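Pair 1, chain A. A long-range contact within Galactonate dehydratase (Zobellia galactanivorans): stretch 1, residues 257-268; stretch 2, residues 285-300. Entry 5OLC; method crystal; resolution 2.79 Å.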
# COMPACT_ATOMS: atom_id res chain seq x y z
N TYR A 257 -17.50 -6.23 -17.94
CA TYR A 257 -18.01 -5.28 -18.92
C TYR A 257 -17.26 -3.95 -18.89
O TYR A 257 -16.97 -3.42 -17.82
CB TYR A 257 -19.52 -5.04 -18.67
CG TYR A 257 -20.39 -6.27 -18.78
CD1 TYR A 257 -20.53 -7.16 -17.71
CD2 TYR A 257 -21.12 -6.54 -19.94
CE1 TYR A 257 -21.31 -8.31 -17.82
CE2 TYR A 257 -21.92 -7.68 -20.05
CZ TYR A 257 -22.01 -8.56 -18.99
OH TYR A 257 -22.81 -9.67 -19.09
N LEU A 258 -16.98 -3.41 -20.08
CA LEU A 258 -16.30 -2.14 -20.36
C LEU A 258 -14.81 -2.12 -20.01
O LEU A 258 -14.29 -3.03 -19.35
CB LEU A 258 -17.02 -0.91 -19.73
CG LEU A 258 -18.50 -0.71 -20.05
CD1 LEU A 258 -19.02 0.55 -19.39
CD2 LEU A 258 -18.74 -0.62 -21.57
N LYS A 259 -14.13 -1.06 -20.48
CA LYS A 259 -12.71 -0.80 -20.23
C LYS A 259 -12.48 -0.62 -18.72
O LYS A 259 -11.48 -1.11 -18.18
CB LYS A 259 -12.23 0.45 -21.03
CG LYS A 259 -13.02 1.77 -20.77
CD LYS A 259 -12.42 2.99 -21.48
CE LYS A 259 -13.15 3.36 -22.75
NZ LYS A 259 -14.49 3.93 -22.46
N TYR A 260 -13.47 0.01 -18.03
CA TYR A 260 -13.41 0.29 -16.60
C TYR A 260 -13.47 -0.97 -15.77
O TYR A 260 -12.78 -1.07 -14.76
CB TYR A 260 -14.52 1.26 -16.20
CG TYR A 260 -14.57 2.50 -17.07
CD1 TYR A 260 -13.74 3.58 -16.81
CD2 TYR A 260 -15.49 2.61 -18.10
CE1 TYR A 260 -13.82 4.75 -17.57
CE2 TYR A 260 -15.56 3.76 -18.88
CZ TYR A 260 -14.72 4.83 -18.62
OH TYR A 260 -14.77 5.97 -19.38
N GLY A 261 -14.28 -1.92 -16.23
CA GLY A 261 -14.43 -3.21 -15.59
C GLY A 261 -13.17 -4.03 -15.73
O GLY A 261 -12.70 -4.62 -14.75
N PHE A 262 -12.59 -4.03 -16.94
CA PHE A 262 -11.35 -4.76 -17.18
C PHE A 262 -10.12 -4.12 -16.55
O PHE A 262 -9.21 -4.86 -16.20
CB PHE A 262 -11.15 -5.02 -18.66
CG PHE A 262 -11.75 -6.35 -19.01
CD1 PHE A 262 -11.09 -7.54 -18.67
CD2 PHE A 262 -13.00 -6.44 -19.60
CE1 PHE A 262 -11.66 -8.78 -18.97
CE2 PHE A 262 -13.57 -7.67 -19.90
CZ PHE A 262 -12.89 -8.84 -19.59
N LYS A 263 -10.12 -2.80 -16.32
CA LYS A 263 -9.02 -2.11 -15.63
C LYS A 263 -8.99 -2.59 -14.18
O LYS A 263 -7.93 -2.94 -13.68
CB LYS A 263 -9.21 -0.57 -15.75
CG LYS A 263 -8.85 0.32 -14.56
CD LYS A 263 -7.37 0.61 -14.42
CE LYS A 263 -7.10 1.91 -13.69
NZ LYS A 263 -7.50 1.95 -12.25
N ARG A 264 -10.19 -2.67 -13.52
CA ARG A 264 -10.34 -3.13 -12.15
C ARG A 264 -9.95 -4.61 -12.01
O ARG A 264 -9.31 -4.96 -11.03
CB ARG A 264 -11.73 -2.78 -11.57
CG ARG A 264 -12.78 -3.90 -11.40
CD ARG A 264 -14.03 -3.43 -10.65
NE ARG A 264 -14.92 -2.55 -11.43
CZ ARG A 264 -14.93 -1.20 -11.40
NH1 ARG A 264 -15.79 -0.52 -12.14
NH2 ARG A 264 -14.05 -0.54 -10.65
N LEU A 265 -10.24 -5.45 -13.03
CA LEU A 265 -9.85 -6.86 -12.99
C LEU A 265 -8.32 -6.99 -13.06
O LEU A 265 -7.73 -7.75 -12.28
CB LEU A 265 -10.52 -7.64 -14.15
CG LEU A 265 -10.18 -9.15 -14.26
CD1 LEU A 265 -11.00 -9.96 -13.31
CD2 LEU A 265 -10.38 -9.64 -15.65
N PHE A 266 -7.69 -6.23 -13.96
CA PHE A 266 -6.24 -6.25 -14.15
C PHE A 266 -5.46 -5.62 -12.99
O PHE A 266 -4.33 -6.05 -12.74
CB PHE A 266 -5.85 -5.56 -15.49
CG PHE A 266 -6.42 -6.15 -16.77
CD1 PHE A 266 -6.45 -7.52 -16.98
CD2 PHE A 266 -6.83 -5.32 -17.80
CE1 PHE A 266 -6.94 -8.05 -18.17
CE2 PHE A 266 -7.30 -5.85 -19.00
CZ PHE A 266 -7.36 -7.21 -19.18
N ASP A 267 -6.06 -4.60 -12.31
CA ASP A 267 -5.42 -3.91 -11.19
C ASP A 267 -5.21 -4.83 -10.02
O ASP A 267 -4.34 -4.58 -9.19
CB ASP A 267 -6.26 -2.70 -10.74
CG ASP A 267 -5.99 -1.40 -11.46
OD1 ASP A 267 -5.04 -1.34 -12.26
OD2 ASP A 267 -6.71 -0.44 -11.21
N LYS A 268 -6.02 -5.89 -9.95
CA LYS A 268 -5.98 -6.85 -8.86
C LYS A 268 -5.23 -8.14 -9.22
O LYS A 268 -5.30 -9.10 -8.47
CB LYS A 268 -7.41 -7.12 -8.35
CG LYS A 268 -8.17 -5.89 -7.87
CD LYS A 268 -9.16 -6.23 -6.75
CE LYS A 268 -8.66 -5.91 -5.34
NZ LYS A 268 -9.58 -5.01 -4.60
N THR A 285 -15.66 -2.17 -30.73
CA THR A 285 -15.08 -0.91 -30.29
C THR A 285 -14.53 -1.07 -28.91
O THR A 285 -13.39 -0.72 -28.71
CB THR A 285 -16.11 0.22 -30.34
OG1 THR A 285 -16.63 0.32 -31.67
CG2 THR A 285 -15.56 1.57 -29.85
N GLU A 286 -15.31 -1.59 -27.94
CA GLU A 286 -14.81 -1.71 -26.58
C GLU A 286 -13.87 -2.85 -26.39
O GLU A 286 -12.86 -2.62 -25.75
CB GLU A 286 -15.89 -1.71 -25.50
CG GLU A 286 -15.41 -1.07 -24.19
CD GLU A 286 -15.42 0.44 -24.13
OE1 GLU A 286 -15.39 1.10 -25.20
OE2 GLU A 286 -15.47 0.98 -23.00
N VAL A 287 -14.13 -4.07 -26.95
CA VAL A 287 -13.16 -5.17 -26.81
C VAL A 287 -11.80 -4.77 -27.37
O VAL A 287 -10.79 -5.17 -26.81
CB VAL A 287 -13.65 -6.53 -27.32
CG1 VAL A 287 -12.55 -7.59 -27.22
CG2 VAL A 287 -14.87 -6.98 -26.52
N LYS A 288 -11.77 -3.89 -28.40
CA LYS A 288 -10.49 -3.35 -28.91
C LYS A 288 -9.83 -2.46 -27.85
O LYS A 288 -8.62 -2.53 -27.66
CB LYS A 288 -10.67 -2.55 -30.21
CG LYS A 288 -9.74 -2.98 -31.36
CD LYS A 288 -8.23 -2.79 -31.09
CE LYS A 288 -7.46 -2.44 -32.34
NZ LYS A 288 -6.00 -2.57 -32.13
N LYS A 289 -10.64 -1.64 -27.15
CA LYS A 289 -10.11 -0.76 -26.09
C LYS A 289 -9.60 -1.59 -24.91
O LYS A 289 -8.51 -1.33 -24.38
CB LYS A 289 -11.11 0.33 -25.71
CG LYS A 289 -11.38 1.32 -26.85
CD LYS A 289 -12.17 2.51 -26.30
CE LYS A 289 -11.99 3.82 -27.03
NZ LYS A 289 -12.51 3.74 -28.40
N ILE A 290 -10.35 -2.66 -24.58
CA ILE A 290 -9.97 -3.67 -23.57
C ILE A 290 -8.65 -4.37 -24.05
O ILE A 290 -7.80 -4.65 -23.22
CB ILE A 290 -11.13 -4.70 -23.34
CG1 ILE A 290 -12.35 -4.01 -22.71
CG2 ILE A 290 -10.66 -5.91 -22.51
CD1 ILE A 290 -13.65 -4.85 -22.75
N ALA A 291 -8.48 -4.58 -25.36
CA ALA A 291 -7.27 -5.19 -25.91
C ALA A 291 -6.02 -4.32 -25.70
O ALA A 291 -4.97 -4.86 -25.38
CB ALA A 291 -7.46 -5.54 -27.38
N THR A 292 -6.17 -2.97 -25.80
CA THR A 292 -5.13 -1.95 -25.54
C THR A 292 -4.69 -2.03 -24.06
O THR A 292 -3.49 -1.99 -23.74
CB THR A 292 -5.72 -0.56 -25.90
OG1 THR A 292 -5.75 -0.43 -27.33
CG2 THR A 292 -4.96 0.62 -25.28
N LEU A 293 -5.69 -2.12 -23.16
CA LEU A 293 -5.52 -2.23 -21.72
C LEU A 293 -4.82 -3.53 -21.39
O LEU A 293 -3.79 -3.51 -20.71
CB LEU A 293 -6.88 -2.18 -21.03
CG LEU A 293 -7.30 -0.84 -20.45
CD1 LEU A 293 -8.68 -0.94 -19.86
CD2 LEU A 293 -6.35 -0.40 -19.34
N ALA A 294 -5.35 -4.68 -21.90
CA ALA A 294 -4.76 -6.00 -21.68
C ALA A 294 -3.30 -5.95 -22.00
O ALA A 294 -2.51 -6.39 -21.18
CB ALA A 294 -5.47 -7.04 -22.54
N GLN A 295 -2.94 -5.32 -23.15
CA GLN A 295 -1.58 -5.11 -23.68
C GLN A 295 -0.70 -4.34 -22.71
O GLN A 295 0.39 -4.80 -22.40
CB GLN A 295 -1.64 -4.40 -25.05
CG GLN A 295 -0.29 -4.19 -25.71
CD GLN A 295 -0.39 -4.27 -27.21
OE1 GLN A 295 -1.00 -3.43 -27.88
NE2 GLN A 295 0.22 -5.32 -27.78
N THR A 296 -1.17 -3.18 -22.24
CA THR A 296 -0.50 -2.32 -21.27
C THR A 296 -0.22 -3.12 -19.98
O THR A 296 0.89 -3.07 -19.46
CB THR A 296 -1.37 -1.07 -21.04
OG1 THR A 296 -1.73 -0.50 -22.29
CG2 THR A 296 -0.74 -0.06 -20.15
N TYR A 297 -1.20 -3.90 -19.51
CA TYR A 297 -1.06 -4.74 -18.32
C TYR A 297 -0.32 -6.04 -18.60
O TYR A 297 -0.11 -6.83 -17.68
CB TYR A 297 -2.44 -5.02 -17.66
CG TYR A 297 -2.93 -3.85 -16.84
CD1 TYR A 297 -2.46 -3.62 -15.55
CD2 TYR A 297 -3.80 -2.91 -17.39
CE1 TYR A 297 -2.91 -2.54 -14.80
CE2 TYR A 297 -4.22 -1.80 -16.66
CZ TYR A 297 -3.77 -1.62 -15.36
OH TYR A 297 -4.19 -0.53 -14.64
N ASN A 298 0.05 -6.29 -19.86
CA ASN A 298 0.77 -7.51 -20.28
C ASN A 298 0.03 -8.82 -19.84
O ASN A 298 0.61 -9.73 -19.24
CB ASN A 298 2.25 -7.46 -19.82
CG ASN A 298 3.06 -6.35 -20.47
OD1 ASN A 298 3.34 -6.36 -21.67
ND2 ASN A 298 3.48 -5.36 -19.67
N VAL A 299 -1.28 -8.88 -20.15
CA VAL A 299 -2.20 -9.99 -19.89
C VAL A 299 -2.74 -10.42 -21.23
O VAL A 299 -3.21 -9.56 -21.99
CB VAL A 299 -3.41 -9.61 -18.99
CG1 VAL A 299 -4.11 -10.86 -18.45
CG2 VAL A 299 -3.02 -8.67 -17.85
N ASP A 300 -2.77 -11.74 -21.49
CA ASP A 300 -3.29 -12.33 -22.73
C ASP A 300 -4.79 -12.11 -22.84
O ASP A 300 -5.47 -11.99 -21.82
CB ASP A 300 -3.02 -13.85 -22.77
CG ASP A 300 -1.61 -14.28 -22.49
OD1 ASP A 300 -1.17 -14.14 -21.32
OD2 ASP A 300 -0.96 -14.83 -23.41

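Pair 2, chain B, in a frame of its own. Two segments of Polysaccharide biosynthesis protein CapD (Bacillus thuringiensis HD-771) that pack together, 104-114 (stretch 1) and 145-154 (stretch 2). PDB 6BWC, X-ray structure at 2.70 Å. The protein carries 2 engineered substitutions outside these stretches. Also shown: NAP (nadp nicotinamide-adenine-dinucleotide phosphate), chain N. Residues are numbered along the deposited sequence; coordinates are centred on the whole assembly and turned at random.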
# COMPACT_ATOMS: atom_id res chain seq x y z
N THR B 104 -6.16 -2.19 -14.81
CA THR B 104 -7.28 -3.06 -15.09
C THR B 104 -6.83 -4.32 -15.87
O THR B 104 -7.17 -5.45 -15.47
CB THR B 104 -8.39 -2.25 -15.79
OG1 THR B 104 -8.83 -1.18 -14.92
CG2 THR B 104 -9.60 -3.12 -16.12
N ASN B 105 -6.07 -4.14 -16.95
CA ASN B 105 -5.70 -5.27 -17.82
C ASN B 105 -4.53 -6.16 -17.31
O ASN B 105 -4.58 -7.38 -17.52
CB ASN B 105 -5.43 -4.80 -19.27
CG ASN B 105 -6.69 -4.27 -19.98
OD1 ASN B 105 -7.79 -4.29 -19.45
ND2 ASN B 105 -6.50 -3.78 -21.22
N ILE B 106 -3.51 -5.58 -16.66
CA ILE B 106 -2.36 -6.37 -16.12
C ILE B 106 -2.53 -6.66 -14.62
O ILE B 106 -2.72 -7.83 -14.24
CB ILE B 106 -0.99 -5.70 -16.38
CG1 ILE B 106 -0.77 -5.49 -17.88
CG2 ILE B 106 0.16 -6.54 -15.80
CD1 ILE B 106 0.38 -4.58 -18.22
N PHE B 107 -2.48 -5.60 -13.80
CA PHE B 107 -2.48 -5.73 -12.33
C PHE B 107 -3.71 -6.48 -11.85
O PHE B 107 -3.62 -7.31 -10.95
CB PHE B 107 -2.34 -4.36 -11.60
CG PHE B 107 -2.41 -4.44 -10.06
CD1 PHE B 107 -1.55 -5.28 -9.33
CD2 PHE B 107 -3.35 -3.66 -9.34
CE1 PHE B 107 -1.62 -5.36 -7.93
CE2 PHE B 107 -3.41 -3.73 -7.94
CZ PHE B 107 -2.53 -4.57 -7.23
N GLY B 108 -4.84 -6.22 -12.49
CA GLY B 108 -6.09 -6.95 -12.22
C GLY B 108 -6.08 -8.43 -12.62
O GLY B 108 -6.67 -9.27 -11.91
N THR B 109 -5.44 -8.75 -13.75
CA THR B 109 -5.28 -10.13 -14.13
C THR B 109 -4.43 -10.83 -13.05
O THR B 109 -4.75 -11.95 -12.64
CB THR B 109 -4.66 -10.31 -15.53
OG1 THR B 109 -5.42 -9.58 -16.50
CG2 THR B 109 -4.63 -11.78 -15.96
N GLN B 110 -3.37 -10.19 -12.56
CA GLN B 110 -2.60 -10.83 -11.47
C GLN B 110 -3.39 -11.07 -10.23
O GLN B 110 -3.27 -12.12 -9.63
CB GLN B 110 -1.37 -10.05 -11.07
CG GLN B 110 -0.20 -10.44 -11.93
CD GLN B 110 0.37 -11.79 -11.56
OE1 GLN B 110 1.00 -11.92 -10.51
NE2 GLN B 110 0.20 -12.78 -12.46
N ASN B 111 -4.18 -10.08 -9.83
CA ASN B 111 -5.06 -10.27 -8.69
C ASN B 111 -5.95 -11.51 -8.89
O ASN B 111 -6.03 -12.33 -7.98
CB ASN B 111 -5.89 -9.00 -8.39
CG ASN B 111 -5.05 -7.87 -7.80
OD1 ASN B 111 -3.99 -8.12 -7.18
ND2 ASN B 111 -5.52 -6.61 -8.00
N VAL B 112 -6.56 -11.68 -10.06
CA VAL B 112 -7.33 -12.89 -10.35
C VAL B 112 -6.49 -14.16 -10.11
O VAL B 112 -6.87 -15.05 -9.34
CB VAL B 112 -7.91 -12.86 -11.79
CG1 VAL B 112 -8.40 -14.22 -12.26
CG2 VAL B 112 -9.04 -11.86 -11.86
N ILE B 113 -5.33 -14.22 -10.75
CA ILE B 113 -4.45 -15.39 -10.71
C ILE B 113 -4.07 -15.78 -9.27
O ILE B 113 -4.22 -16.94 -8.86
CB ILE B 113 -3.19 -15.14 -11.59
CG1 ILE B 113 -3.61 -15.15 -13.07
CG2 ILE B 113 -2.11 -16.20 -11.34
CD1 ILE B 113 -2.63 -14.55 -14.05
N LYS B 114 -3.59 -14.78 -8.54
CA LYS B 114 -3.20 -14.90 -7.14
C LYS B 114 -4.38 -15.34 -6.25
O LYS B 114 -4.24 -16.22 -5.41
CB LYS B 114 -2.68 -13.53 -6.71
CG LYS B 114 -1.99 -13.48 -5.37
CD LYS B 114 -1.70 -12.02 -4.95
CE LYS B 114 -1.67 -11.84 -3.40
NZ LYS B 114 -2.22 -10.52 -2.94
N THR B 145 0.63 -9.08 -22.41
CA THR B 145 1.14 -9.24 -21.05
C THR B 145 0.21 -10.10 -20.18
O THR B 145 0.67 -11.03 -19.53
CB THR B 145 1.40 -7.88 -20.40
OG1 THR B 145 2.56 -7.31 -21.01
CG2 THR B 145 1.66 -7.99 -18.91
N ALA B 146 -1.08 -9.80 -20.19
CA ALA B 146 -2.08 -10.65 -19.52
C ALA B 146 -1.98 -12.11 -19.96
O ALA B 146 -1.67 -12.97 -19.14
CB ALA B 146 -3.48 -10.12 -19.74
N GLU B 147 -2.18 -12.38 -21.26
CA GLU B 147 -1.85 -13.69 -21.86
C GLU B 147 -0.61 -14.35 -21.27
O GLU B 147 -0.61 -15.56 -20.96
CB GLU B 147 -1.64 -13.54 -23.36
CG GLU B 147 -2.94 -13.52 -24.16
CD GLU B 147 -2.81 -14.06 -25.56
OE1 GLU B 147 -2.13 -15.08 -25.75
OE2 GLU B 147 -3.42 -13.46 -26.47
N ARG B 148 0.44 -13.54 -21.12
CA ARG B 148 1.70 -13.98 -20.52
C ARG B 148 1.64 -14.32 -19.04
O ARG B 148 2.21 -15.34 -18.63
CB ARG B 148 2.82 -12.97 -20.80
CG ARG B 148 3.83 -13.42 -21.84
CD ARG B 148 3.20 -14.11 -23.04
NE ARG B 148 4.07 -13.97 -24.21
CZ ARG B 148 3.69 -14.15 -25.47
NH1 ARG B 148 4.56 -13.96 -26.46
NH2 ARG B 148 2.44 -14.50 -25.76
N LEU B 149 0.98 -13.48 -18.25
CA LEU B 149 0.68 -13.81 -16.85
C LEU B 149 -0.05 -15.16 -16.70
O LEU B 149 0.23 -15.96 -15.83
CB LEU B 149 -0.21 -12.75 -16.22
CG LEU B 149 0.36 -11.59 -15.45
CD1 LEU B 149 1.80 -11.24 -15.80
CD2 LEU B 149 -0.56 -10.40 -15.70
N ILE B 150 -1.01 -15.39 -17.58
CA ILE B 150 -1.80 -16.61 -17.55
C ILE B 150 -0.94 -17.86 -17.76
O ILE B 150 -1.08 -18.81 -17.00
CB ILE B 150 -2.97 -16.52 -18.56
CG1 ILE B 150 -4.01 -15.49 -18.05
CG2 ILE B 150 -3.61 -17.89 -18.82
CD1 ILE B 150 -4.84 -15.94 -16.85
N THR B 151 -0.08 -17.86 -18.77
CA THR B 151 0.80 -19.01 -19.04
C THR B 151 1.79 -19.27 -17.91
O THR B 151 2.01 -20.43 -17.54
CB THR B 151 1.64 -18.82 -20.31
OG1 THR B 151 0.89 -18.12 -21.31
CG2 THR B 151 2.07 -20.16 -20.86
N SER B 152 2.38 -18.19 -17.39
CA SER B 152 3.27 -18.26 -16.22
C SER B 152 2.64 -18.86 -14.94
O SER B 152 3.23 -19.71 -14.28
CB SER B 152 3.81 -16.89 -15.88
OG SER B 152 4.87 -17.03 -14.96
N ALA B 153 1.45 -18.39 -14.59
CA ALA B 153 0.66 -18.98 -13.53
C ALA B 153 0.64 -20.51 -13.64
O ALA B 153 0.94 -21.20 -12.66
CB ALA B 153 -0.75 -18.44 -13.56
N GLU B 154 0.32 -21.02 -14.83
CA GLU B 154 0.16 -22.45 -15.10
C GLU B 154 1.47 -23.17 -14.94
O GLU B 154 1.54 -24.15 -14.20
CB GLU B 154 -0.38 -22.66 -16.53
CG GLU B 154 -0.71 -24.09 -16.94
CD GLU B 154 -1.79 -24.74 -16.10
OE1 GLU B 154 -2.67 -24.02 -15.56
OE2 GLU B 154 -1.75 -25.98 -15.96
PA NAP N . -17.71 -4.82 -21.87
O1A NAP N . -19.12 -4.87 -22.39
O2A NAP N . -17.11 -3.46 -21.70
O5B NAP N . -17.60 -5.62 -20.50
C5B NAP N . -16.64 -5.22 -19.51
C4B NAP N . -17.04 -5.80 -18.16
O4B NAP N . -16.03 -5.61 -17.16
C3B NAP N . -18.25 -5.08 -17.62
O3B NAP N . -18.95 -6.07 -16.87
C2B NAP N . -17.65 -3.99 -16.77
O2B NAP N . -18.65 -3.52 -15.88
C1B NAP N . -16.47 -4.73 -16.13
N9A NAP N . -15.27 -3.97 -15.64
C8A NAP N . -14.53 -3.00 -16.25
N7A NAP N . -13.48 -2.58 -15.46
C5A NAP N . -13.54 -3.30 -14.33
C6A NAP N . -12.78 -3.41 -13.05
N6A NAP N . -11.71 -2.65 -12.80
N1A NAP N . -13.19 -4.30 -12.13
C2A NAP N . -14.26 -5.09 -12.32
N3A NAP N . -15.01 -5.05 -13.44
C4A NAP N . -14.71 -4.20 -14.46
O3 NAP N . -16.70 -5.72 -22.75
PN NAP N . -17.04 -7.04 -23.62
O1N NAP N . -18.06 -7.93 -22.93
O2N NAP N . -17.24 -6.63 -25.05
O5D NAP N . -15.63 -7.76 -23.66
C5D NAP N . -15.29 -8.64 -22.61
C4D NAP N . -13.84 -9.11 -22.78
O4D NAP N . -13.67 -9.53 -24.14
C3D NAP N . -12.72 -8.11 -22.48
O3D NAP N . -11.74 -8.75 -21.66
C2D NAP N . -12.12 -7.76 -23.83
O2D NAP N . -10.71 -7.53 -23.76
C1D NAP N . -12.44 -9.02 -24.64
N1N NAP N . -12.55 -8.80 -26.09
C2N NAP N . -13.64 -8.18 -26.56
C3N NAP N . -13.86 -7.93 -27.90
C7N NAP N . -15.06 -7.20 -28.41
O7N NAP N . -15.07 -6.87 -29.60
N7N NAP N . -16.09 -6.90 -27.61
C4N NAP N . -12.86 -8.40 -28.89
C5N NAP N . -11.70 -9.06 -28.27
C6N NAP N . -11.60 -9.26 -26.91
P2B NAP N . -18.49 -2.11 -15.11
O1X NAP N . -19.91 -1.97 -14.59
O2X NAP N . -17.52 -2.36 -13.98
O3X NAP N . -18.03 -1.07 -16.16

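The sharpest difference lies at one pair of matched positions, Tyr A297 in pair 1 and Ala B153 in pair 2. The tyrosine spreads its ring against the neighbouring helix: CB of Phe A266 lies over one face, 3.8 Å from the centroid of the Tyr A297 ring, and the two aromatic rings meet obliquely, with planes at 31°. In pair 2 the partners are Ile B113 and Ala B153, and the closest approach is between two methyl groups, Ile B113 CG2 and Ala B153 CB, 3.4 Å apart.

These side chains stand on nearly the same backbone. In each pair two helices run roughly parallel, crossing at -26° in pair 1 and -18° in pair 2, with closest axial approaches of 9.0 and 9.1 Å; 14 central residues superpose with an RMSD of 0.3 Å. The nearest CA atoms also correspond: Lys A259 and Ile A290 (CA to CA 5.2 Å) match Ile B106 and Ala B146 (CA to CA 5.5 Å).

The closest side-chain match is a leucine. Leu A293 and Leu B149 both point toward the opposing helix, and their side-chain centres fall 0.4 Å apart. Leu B149 is a knob among Ile B106, Thr B109, Gln B110 and Ile B113; its CD2 lies 3.7 Å from Ile B106 O. At the equivalent place Leu A293 CD1 approaches Lys A259 O at 3.3 Å. Gly A261 and Gly B108 also coincide, yet neither faces the other helix closely: an ideal CB would instead meet a carbonyl oxygen of its own stretch.

Around this leucine the bulk is distributed differently. Phe A262 receives Ile A290, whose CG2 sits over the ring face, 4.0 Å from the centroid of Phe A262. The matched Thr B109 and Ala B146 are both smaller, with Thr B109 OG1 3.8 Å from Ala B146 CB; the threonine hydroxyl also donates to Asn B105 O within its own helix (OG1 to O 2.6 Å). One turn on, Phe A266 CZ packs 3.9 Å from Ala A294 CB, whereas Ile B113 CD1 meets the larger Ile B150 at CD1, 3.8 Å away.

Polar chemistry separates the pairs further. In pair 1 Asp A267 OD1 approaches Tyr A297 OH to 2.7 Å, where pair 2 has Lys B114 and Ala B153, which do not touch. Pair 1 also contains a salt bridge between Lys A259 NZ and Glu A286 OE2 (3.2 Å), its hydrogen bond weak. Pair 1, whose stretch 2 is longer, buries 674 Å² and pair 2 404 Å².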